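PDB 4YXT: polyketide biosynthesis 3-hydroxy-3-methylglutaryl-ACP synthase PksG from Bacillus subtilis, which catalyses the aldol condensation of acetyl-ACP with a beta-ketothioester polyketide intermediate in the biosynthesis of the antibiotic bacillaene. Local coordinates for residues Q226-Y231 against A238-T243; G259-M264 against T278-R283. The protein carries 1 engineered substitution. All blocks are in the same frame, centred on the assembly; numbering follows the deposited sequence.

In the fold
Interaction 1 comes first in the chain and interaction 2 follows it; their centres are about 14 Å apart. Interaction 1 packs helix 213-234 against the loop that leads into strand 246-249, an outermost strand of the nine-stranded mixed sheet. Interaction 2 joins helices 254-267 and 273-283, which follow that strand. The two meet directly: Y240 O probably accepts a hydrogen bond from R283 NH1 at 2.9 Å, and M264 packs on both F228 and Y240. Together they link helices 213-234, 254-267 and 273-283 and the loop before strand 246-249 on one side of the chain's centre, near H250, by similarity a proton donor/acceptor.

Interaction 1: Q226-Y231 against A238-T243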
loop_
_atom_site.group_PDB
_atom_site.type_symbol
_atom_site.label_atom_id
_atom_site.label_comp_id
_atom_site.label_asym_id
_atom_site.label_seq_id
_atom_site.Cartn_x
_atom_site.Cartn_y
_atom_site.Cartn_z
ATOM N N GLN A 226 15.872 -16.522 8.714
ATOM C CA GLN A 226 16.034 -15.308 9.530
ATOM C C GLN A 226 14.754 -14.917 10.205
ATOM O O GLN A 226 14.750 -14.506 11.366
ATOM C CB GLN A 226 16.569 -14.135 8.719
ATOM C CG GLN A 226 17.998 -14.361 8.254
ATOM C CD GLN A 226 19.004 -14.469 9.395
ATOM O OE1 GLN A 226 20.003 -15.187 9.298
ATOM N NE2 GLN A 226 18.742 -13.753 10.475
ATOM N N THR A 227 13.646 -15.067 9.508
ATOM C CA THR A 227 12.375 -14.690 10.136
ATOM C C THR A 227 12.139 -15.498 11.404
ATOM O O THR A 227 11.703 -14.973 12.442
ATOM C CB THR A 227 11.179 -14.801 9.148
ATOM O OG1 THR A 227 11.109 -16.100 8.567
ATOM C CG2 THR A 227 11.275 -13.768 8.066
ATOM N N PHE A 228 12.456 -16.789 11.362
ATOM C CA PHE A 228 12.243 -17.622 12.547
ATOM C C PHE A 228 13.178 -17.249 13.681
ATOM O O PHE A 228 12.778 -17.225 14.838
ATOM C CB PHE A 228 12.326 -19.144 12.268
ATOM C CG PHE A 228 11.917 -19.965 13.465
ATOM C CD1 PHE A 228 10.619 -19.946 13.893
ATOM C CD2 PHE A 228 12.861 -20.646 14.236
ATOM C CE1 PHE A 228 10.229 -20.612 15.054
ATOM C CE2 PHE A 228 12.464 -21.334 15.388
ATOM C CZ PHE A 228 11.143 -21.329 15.778
ATOM N N LEU A 229 14.443 -17.037 13.346
ATOM C CA LEU A 229 15.441 -16.485 14.267
ATOM C C LEU A 229 14.907 -15.204 14.935
ATOM O O LEU A 229 14.946 -15.042 16.209
ATOM C CB LEU A 229 16.717 -16.129 13.488
ATOM C CG LEU A 229 18.115 -16.468 13.993
ATOM C CD1 LEU A 229 18.602 -17.670 13.182
ATOM C CD2 LEU A 229 19.114 -15.301 13.885
ATOM N N GLU A 230 14.358 -14.293 14.121
ATOM C CA GLU A 230 13.825 -13.046 14.726
ATOM C C GLU A 230 12.641 -13.332 15.696
ATOM O O GLU A 230 12.587 -12.830 16.838
ATOM C CB GLU A 230 13.459 -12.023 13.662
ATOM C CG GLU A 230 14.614 -11.635 12.734
ATOM C CD GLU A 230 15.545 -10.538 13.315
ATOM O OE1 GLU A 230 15.444 -10.209 14.544
ATOM O OE2 GLU A 230 16.383 -10.006 12.528
ATOM N N TYR A 231 11.713 -14.173 15.253
ATOM C CA TYR A 231 10.581 -14.598 16.092
ATOM C C TYR A 231 11.026 -15.182 17.420
ATOM O O TYR A 231 10.486 -14.852 18.458
ATOM C CB TYR A 231 9.798 -15.635 15.328
ATOM C CG TYR A 231 8.576 -16.193 16.006
ATOM C CD1 TYR A 231 8.692 -17.283 16.850
ATOM C CD2 TYR A 231 7.292 -15.708 15.726
ATOM C CE1 TYR A 231 7.595 -17.853 17.449
ATOM C CE2 TYR A 231 6.186 -16.273 16.324
ATOM C CZ TYR A 231 6.349 -17.348 17.187
ATOM O OH TYR A 231 5.308 -17.993 17.785
ATOM N N ALA A 238 10.699 -20.557 21.783
ATOM C CA ALA A 238 10.034 -20.924 20.530
ATOM C C ALA A 238 10.776 -22.067 19.885
ATOM O O ALA A 238 11.979 -21.985 19.673
ATOM C CB ALA A 238 9.929 -19.732 19.598
ATOM N N ASN A 239 10.055 -23.144 19.582
ATOM C CA ASN A 239 10.653 -24.358 19.056
ATOM C C ASN A 239 9.947 -24.736 17.763
ATOM O O ASN A 239 8.727 -24.906 17.732
ATOM C CB ASN A 239 10.546 -25.509 20.096
ATOM C CG ASN A 239 11.318 -26.732 19.684
ATOM O OD1 ASN A 239 10.878 -27.516 18.848
ATOM N ND2 ASN A 239 12.499 -26.879 20.231
ATOM N N TYR A 240 10.712 -24.800 16.683
ATOM C CA TYR A 240 10.135 -24.965 15.370
ATOM C C TYR A 240 9.325 -26.288 15.239
ATOM O O TYR A 240 8.392 -26.371 14.459
ATOM C CB TYR A 240 11.241 -24.940 14.345
ATOM C CG TYR A 240 10.799 -24.667 12.941
ATOM C CD1 TYR A 240 10.416 -23.382 12.539
ATOM C CD2 TYR A 240 10.785 -25.654 11.998
ATOM C CE1 TYR A 240 10.041 -23.109 11.214
ATOM C CE2 TYR A 240 10.401 -25.390 10.680
ATOM C CZ TYR A 240 10.019 -24.129 10.293
ATOM O OH TYR A 240 9.642 -23.924 8.950
ATOM N N GLN A 241 9.696 -27.307 16.008
ATOM C CA GLN A 241 8.921 -28.551 16.045
ATOM C C GLN A 241 7.768 -28.498 17.015
ATOM O O GLN A 241 6.661 -28.847 16.648
ATOM C CB GLN A 241 9.791 -29.763 16.419
ATOM C CG GLN A 241 10.749 -30.267 15.346
ATOM C CD GLN A 241 11.277 -31.652 15.688
ATOM O OE1 GLN A 241 12.425 -31.817 16.134
ATOM N NE2 GLN A 241 10.418 -32.656 15.524
ATOM N N ASP A 242 8.022 -28.083 18.243
ATOM C CA ASP A 242 7.065 -28.265 19.349
ATOM C C ASP A 242 5.926 -27.255 19.385
ATOM O O ASP A 242 4.789 -27.629 19.660
ATOM C CB ASP A 242 7.774 -28.233 20.718
ATOM C CG ASP A 242 8.860 -29.295 20.873
ATOM O OD1 ASP A 242 8.847 -30.337 20.158
ATOM O OD2 ASP A 242 9.749 -29.081 21.740
ATOM N N THR A 243 6.229 -25.987 19.079
ATOM C CA THR A 243 5.292 -24.859 19.258
ATOM C C THR A 243 4.110 -24.838 18.297
ATOM O O THR A 243 3.011 -24.324 18.623
ATOM C CB THR A 243 6.066 -23.525 19.103
ATOM O OG1 THR A 243 7.249 -23.591 19.905
ATOM C CG2 THR A 243 5.248 -22.326 19.521
#
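N239 OD1 is gripped by two backbone N-H groups of its own turn, while the backbone carbon C of the same residue lies 4.1 Å from F228 CZ across the contact. D242 N donates to OD1 at 3.0 Å, tilted 22° from the carbonyl plane, which makes an Asx motif; Q241 N adds a weak bond. Residues 240-243 form a tight turn with helix-like backbone angles. The turn is tied back by N239 N, which donates to T243 OG1 at 2.9 Å in a fairly straight bond, and by T243 N, which donates to N239 O. No hydrogen bond joins segment 226-231 to segment 238-243; the contact is made by packing of two aromatic side chains, F228 and Y231, against Y240 and A238. F228 and Y240 form a T-shaped stack, centroids 5.0 Å apart and planes at 78°. The edge atom Y240 CD1 stands over the centre of the F228 ring, 3.6 Å above its plane. F228 reaches this position with CG anti to the backbone N (chi1 -172°), which extends the ring from the helix until CZ also lies 3.6 Å from Y240 N. Three residues further along the helix, Y231 takes A238 CB at the edge of its ring, 3.7 Å from CE1. Its hydroxyl pairs with S336 OG, and the Y240 hydroxyl with that of Y249, so both phenol oxygens have polar partners beyond the two segments. Y249 precedes H250, assigned as proton donor/acceptor by similarity, whose side chain is about 11 Å from that of Y240. Within the fold, F334 of strand 331-339 meets both F228 and Y231 edge-to-face, Y231 also touches A190 of strand 184-195, and Y240 rests on M265 of helix 254-267.

Interaction 2: G259-M264 against T278-R283; sequences GAHRTM and TDFLTR
A histidine-carboxylate hydrogen bond, H261 to D279, links two helices in the C-terminal part of this member of the HMG-CoA synthase family, which belongs to the thiolase-like superfamily; it lies away from the annotated active-site residues. The short segments 259-264 and 278-283 approach to 10.6 Å between axes, with their N-to-C directions 124° apart, and H261 is the residue of 259-264 that makes the contact. Its CG is anti to the backbone N, which carries the imidazole out from one helix to the other. There NE2 donates to D279 OD2 at 2.5 Å, a very short distance whose exact value deserves caution, in a nearly straight bond of 165°. OD2 lies at the edge of the imidazole, and the ring and carboxylate planes are only 16° apart, nearly coplanar. Beside this bond, H261 CE1 comes 3.4 Å from F280 N, obliquely to the ring, and lies 3.9 Å from F280 CB. H261 ND1 in turn sits at the edge of the F280 phenyl ring, near its plane. The contact is thus polar at the NE2 corner of the imidazole and packs on F280 along its ND1-CE1 side. H261 is buried, touching V284 and also Y249 of strand 246-249; F280 makes a cation-pi contact with K258. R283, one helical turn beyond D279, fixes the carboxylate from within its own helix. The arginine's charge would probably help keep D279 ionised. R283 NH1 bonds F244 O, and R283 NH2, placed less surely, lies 2.9 Å from D279 OD2, whereas the R283 NE to D279 OD1 salt bridge measures 2.8 Å.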
loop_
_atom_site.group_PDB
_atom_site.type_symbol
_atom_site.label_atom_id
_atom_site.label_comp_id
_atom_site.label_asym_id
_atom_site.label_seq_id
_atom_site.Cartn_x
_atom_site.Cartn_y
_atom_site.Cartn_z
ATOM N N GLY A 259 10.859 -28.336 -0.259
ATOM C CA GLY A 259 12.287 -28.029 -0.135
ATOM C C GLY A 259 12.622 -27.212 1.098
ATOM O O GLY A 259 13.554 -27.556 1.825
ATOM N N ALA A 260 11.875 -26.127 1.348
ATOM C CA ALA A 260 12.168 -25.235 2.471
ATOM C C ALA A 260 11.850 -25.846 3.794
ATOM O O ALA A 260 12.567 -25.611 4.755
ATOM C CB ALA A 260 11.409 -23.935 2.347
ATOM N N HIS A 261 10.778 -26.628 3.887
ATOM C CA HIS A 261 10.527 -27.353 5.150
ATOM C C HIS A 261 11.712 -28.285 5.495
ATOM O O HIS A 261 12.129 -28.339 6.630
ATOM C CB HIS A 261 9.189 -28.143 5.104
ATOM C CG HIS A 261 9.004 -29.092 6.251
ATOM N ND1 HIS A 261 9.335 -30.431 6.171
ATOM C CD2 HIS A 261 8.549 -28.894 7.511
ATOM C CE1 HIS A 261 9.065 -31.022 7.318
ATOM N NE2 HIS A 261 8.591 -30.117 8.155
ATOM N N ARG A 262 12.252 -28.983 4.502
ATOM C CA ARG A 262 13.418 -29.884 4.715
ATOM C C ARG A 262 14.650 -29.125 5.216
ATOM O O ARG A 262 15.320 -29.567 6.114
ATOM C CB ARG A 262 13.759 -30.596 3.405
ATOM C CG ARG A 262 14.971 -31.512 3.456
ATOM C CD ARG A 262 14.855 -32.580 2.379
ATOM N NE ARG A 262 14.414 -32.032 1.081
ATOM C CZ ARG A 262 13.295 -32.358 0.408
ATOM N NH1 ARG A 262 12.427 -33.267 0.867
ATOM N NH2 ARG A 262 13.037 -31.766 -0.762
ATOM N N THR A 263 14.926 -27.972 4.604
ATOM C CA THR A 263 16.007 -27.108 4.967
ATOM C C THR A 263 15.818 -26.675 6.394
ATOM O O THR A 263 16.698 -26.878 7.214
ATOM C CB THR A 263 16.034 -25.897 4.040
ATOM O OG1 THR A 263 16.121 -26.347 2.672
ATOM C CG2 THR A 263 17.214 -25.008 4.339
ATOM N N MET A 264 14.648 -26.129 6.735
ATOM C CA MET A 264 14.427 -25.648 8.119
ATOM C C MET A 264 14.601 -26.728 9.166
ATOM O O MET A 264 15.219 -26.498 10.220
ATOM C CB MET A 264 13.030 -25.036 8.281
ATOM C CG MET A 264 12.853 -23.719 7.551
ATOM S SD MET A 264 14.027 -22.472 8.128
ATOM C CE MET A 264 13.462 -22.061 9.775
ATOM N N THR A 278 7.825 -37.364 7.850
ATOM C CA THR A 278 6.750 -37.543 8.812
ATOM C C THR A 278 6.177 -36.156 9.204
ATOM O O THR A 278 4.970 -35.912 9.149
ATOM C CB THR A 278 7.264 -38.351 10.025
ATOM O OG1 THR A 278 7.659 -39.656 9.570
ATOM C CG2 THR A 278 6.201 -38.501 11.089
ATOM N N ASP A 279 7.080 -35.256 9.574
ATOM C CA ASP A 279 6.715 -33.927 9.884
ATOM C C ASP A 279 6.073 -33.190 8.666
ATOM O O ASP A 279 5.122 -32.449 8.833
ATOM C CB ASP A 279 7.958 -33.214 10.433
ATOM C CG ASP A 279 7.633 -31.910 11.053
ATOM O OD1 ASP A 279 7.022 -31.875 12.126
ATOM O OD2 ASP A 279 7.982 -30.912 10.442
ATOM N N PHE A 280 6.585 -33.395 7.460
ATOM C CA PHE A 280 5.970 -32.809 6.281
ATOM C C PHE A 280 4.477 -33.193 6.136
ATOM O O PHE A 280 3.629 -32.341 5.804
ATOM C CB PHE A 280 6.740 -33.195 5.042
ATOM C CG PHE A 280 6.123 -32.691 3.746
ATOM C CD1 PHE A 280 6.325 -31.388 3.306
ATOM C CD2 PHE A 280 5.330 -33.527 2.973
ATOM C CE1 PHE A 280 5.760 -30.943 2.095
ATOM C CE2 PHE A 280 4.753 -33.086 1.783
ATOM C CZ PHE A 280 4.980 -31.794 1.334
ATOM N N LEU A 281 4.189 -34.479 6.366
ATOM C CA LEU A 281 2.880 -35.061 6.139
ATOM C C LEU A 281 1.897 -34.586 7.148
ATOM O O LEU A 281 0.819 -34.250 6.806
ATOM C CB LEU A 281 2.928 -36.568 6.316
ATOM C CG LEU A 281 3.504 -37.397 5.213
ATOM C CD1 LEU A 281 3.343 -38.852 5.639
ATOM C CD2 LEU A 281 2.801 -37.077 3.909
ATOM N N THR A 282 2.295 -34.592 8.421
ATOM C CA THR A 282 1.478 -34.052 9.490
ATOM C C THR A 282 1.200 -32.528 9.368
ATOM O O THR A 282 0.052 -32.102 9.382
ATOM C CB THR A 282 2.188 -34.316 10.802
ATOM O OG1 THR A 282 2.413 -35.712 10.897
ATOM C CG2 THR A 282 1.361 -33.901 11.957
ATOM N N ARG A 283 2.254 -31.727 9.218
ATOM C CA ARG A 283 2.170 -30.315 9.510
ATOM C C ARG A 283 2.100 -29.405 8.348
ATOM O O ARG A 283 1.816 -28.233 8.519
ATOM C CB ARG A 283 3.399 -29.915 10.297
ATOM C CG ARG A 283 3.417 -30.523 11.666
ATOM C CD ARG A 283 4.235 -29.655 12.568
ATOM N NE ARG A 283 5.601 -29.500 12.114
ATOM C CZ ARG A 283 6.462 -28.675 12.684
ATOM N NH1 ARG A 283 6.097 -27.897 13.724
ATOM N NH2 ARG A 283 7.694 -28.645 12.236
#